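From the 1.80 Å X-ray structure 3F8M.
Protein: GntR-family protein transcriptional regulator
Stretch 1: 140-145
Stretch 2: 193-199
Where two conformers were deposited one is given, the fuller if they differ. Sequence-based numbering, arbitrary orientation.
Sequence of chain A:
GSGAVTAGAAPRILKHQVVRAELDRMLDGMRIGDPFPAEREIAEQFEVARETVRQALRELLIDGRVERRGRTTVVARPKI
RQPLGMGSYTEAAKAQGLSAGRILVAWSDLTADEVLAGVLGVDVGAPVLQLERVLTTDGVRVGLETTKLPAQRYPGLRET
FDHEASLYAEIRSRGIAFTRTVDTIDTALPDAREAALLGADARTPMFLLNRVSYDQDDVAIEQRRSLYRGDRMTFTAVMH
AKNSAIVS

Stretch 1 140-145: VRVGLE
Stretch 2, residues 193-199: REAALLG

Residues 140-145 form a β-strand that continues later in the chain; the second stretch is helical from Arg193, continuing a helix that begins earlier in the chain. Their axes approach to 8.8 Å, and the N-to-C directions make an angle of 137°, so the two run obliquely antiparallel. Register is set by Arg141 and Leu198, whose CA atoms lie 5.2 Å apart. Strand torsions are extended except at Val142 (phi/psi -111/-41), followed by Gly143 at -171/163. Helical values near -65/-40 hold from Arg193 to Ala196, shift to -69/-27 at Leu197 and -117/12 at Leu198, and give way to 64/32 at Gly199, where a Schellman motif closes the helix; positive phi favours glycine.

Within the helix, Leu197 N donates to Arg193 O at 3.0 Å. Leu198 N bonds weakly to Glu194 O at 3.0 Å and also reaches Ala195 O at 3.2 Å. No hydrogen bond crosses between the stretches, so their 331 Å² of buried surface rests on packing.

The apolar contacts centre on Leu144, which points toward the helix with chi1 t and chi2 p. Its CD1 lies 4.1 Å from Leu197 CD1, and its CB lies 4.3 Å from Leu198 CD2. Both helix leucines are m,t. Leu198 starts sideways, but its end comes nearer: CD2 sits 3.6 Å from Gly143 C, packing a methyl against the strand backbone.

The charged residues contribute chiefly through their aliphatic portions. Glu194 CG meets Leu144 CD2 at 4.0 Å, while both its carboxylate oxygens are hydrogen-bonded outside this interface. Arg141 (m,m,t, chi4 -127°) begins toward the helix, bringing CB to 3.8 Å from Leu198 CA and CG to 3.5 Å from Leu197 O, before its end leads away. Val142 instead directs CB away from the helix.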

# COMPACT_ATOMS: atom_id res chain seq x y z
N VAL A 140 9.11 6.89 -18.72
CA VAL A 140 7.69 6.53 -18.64
C VAL A 140 7.01 7.13 -17.41
O VAL A 140 7.65 7.34 -16.38
CB VAL A 140 7.43 5.00 -18.74
CG1 VAL A 140 8.04 4.44 -20.05
CG2 VAL A 140 7.94 4.29 -17.51
N ARG A 141 5.70 7.38 -17.53
CA ARG A 141 4.95 8.04 -16.46
C ARG A 141 4.66 7.04 -15.35
O ARG A 141 4.26 5.89 -15.62
CB ARG A 141 3.67 8.66 -17.03
CG ARG A 141 3.90 9.57 -18.25
CD ARG A 141 4.84 10.73 -17.90
NE ARG A 141 4.98 11.70 -18.99
CZ ARG A 141 6.14 12.11 -19.51
NH1 ARG A 141 7.30 11.65 -19.05
NH2 ARG A 141 6.12 12.99 -20.50
N VAL A 142 4.86 7.49 -14.10
CA VAL A 142 4.68 6.67 -12.90
C VAL A 142 3.47 7.12 -12.08
O VAL A 142 2.67 6.28 -11.62
CB VAL A 142 5.94 6.67 -12.02
CG1 VAL A 142 5.70 6.05 -10.66
CG2 VAL A 142 7.07 5.94 -12.78
N GLY A 143 3.27 8.42 -11.95
CA GLY A 143 2.22 8.84 -11.01
C GLY A 143 1.93 10.32 -11.10
O GLY A 143 2.67 11.06 -11.70
N LEU A 144 0.78 10.70 -10.55
CA LEU A 144 0.32 12.09 -10.55
C LEU A 144 0.15 12.49 -9.08
O LEU A 144 -0.57 11.82 -8.29
CB LEU A 144 -1.02 12.17 -11.31
CG LEU A 144 -1.78 13.50 -11.20
CD1 LEU A 144 -1.08 14.54 -12.07
CD2 LEU A 144 -3.24 13.40 -11.61
N GLU A 145 0.85 13.57 -8.73
CA GLU A 145 0.97 14.06 -7.36
C GLU A 145 0.29 15.42 -7.30
O GLU A 145 0.70 16.31 -8.05
CB GLU A 145 2.45 14.27 -7.09
CG GLU A 145 2.80 14.71 -5.68
CD GLU A 145 4.23 15.15 -5.58
OE1 GLU A 145 4.60 16.17 -6.27
OE2 GLU A 145 4.96 14.46 -4.80
N ARG A 193 -8.80 11.92 -17.56
CA ARG A 193 -7.66 12.80 -17.52
C ARG A 193 -6.43 12.07 -16.95
O ARG A 193 -5.34 12.24 -17.47
CB ARG A 193 -7.97 14.00 -16.65
CG ARG A 193 -6.78 14.92 -16.52
CD ARG A 193 -7.13 16.19 -15.78
NE ARG A 193 -5.97 17.08 -15.72
CZ ARG A 193 -5.37 17.45 -14.59
NH1 ARG A 193 -5.87 17.04 -13.43
NH2 ARG A 193 -4.28 18.25 -14.65
N GLU A 194 -6.62 11.33 -15.86
CA GLU A 194 -5.49 10.66 -15.19
C GLU A 194 -4.86 9.61 -16.13
O GLU A 194 -3.62 9.41 -16.17
CB GLU A 194 -5.95 10.02 -13.89
CG GLU A 194 -6.33 11.07 -12.75
CD GLU A 194 -7.14 10.47 -11.63
OE1 GLU A 194 -7.81 9.42 -11.83
OE2 GLU A 194 -7.12 11.03 -10.50
N ALA A 195 -5.73 8.95 -16.88
CA ALA A 195 -5.30 7.94 -17.83
C ALA A 195 -4.46 8.58 -18.91
O ALA A 195 -3.36 8.10 -19.20
CB ALA A 195 -6.49 7.21 -18.41
N ALA A 196 -4.92 9.72 -19.46
CA ALA A 196 -4.16 10.43 -20.48
C ALA A 196 -2.79 10.94 -19.99
O ALA A 196 -1.79 10.86 -20.75
CB ALA A 196 -4.99 11.57 -21.08
N LEU A 197 -2.76 11.42 -18.73
CA LEU A 197 -1.50 11.93 -18.13
C LEU A 197 -0.51 10.81 -17.88
O LEU A 197 0.70 11.01 -17.93
CB LEU A 197 -1.78 12.62 -16.79
CG LEU A 197 -2.48 13.97 -16.99
CD1 LEU A 197 -3.06 14.46 -15.62
CD2 LEU A 197 -1.51 14.95 -17.60
N LEU A 198 -1.02 9.60 -17.68
CA LEU A 198 -0.15 8.55 -17.15
C LEU A 198 0.03 7.36 -18.11
O LEU A 198 0.53 6.32 -17.68
CB LEU A 198 -0.66 8.07 -15.80
CG LEU A 198 -0.69 9.08 -14.65
CD1 LEU A 198 -1.17 8.34 -13.45
CD2 LEU A 198 0.72 9.70 -14.39
N GLY A 199 -0.40 7.52 -19.35
CA GLY A 199 -0.26 6.49 -20.42
C GLY A 199 -1.03 5.23 -20.15
O GLY A 199 -0.62 4.13 -20.55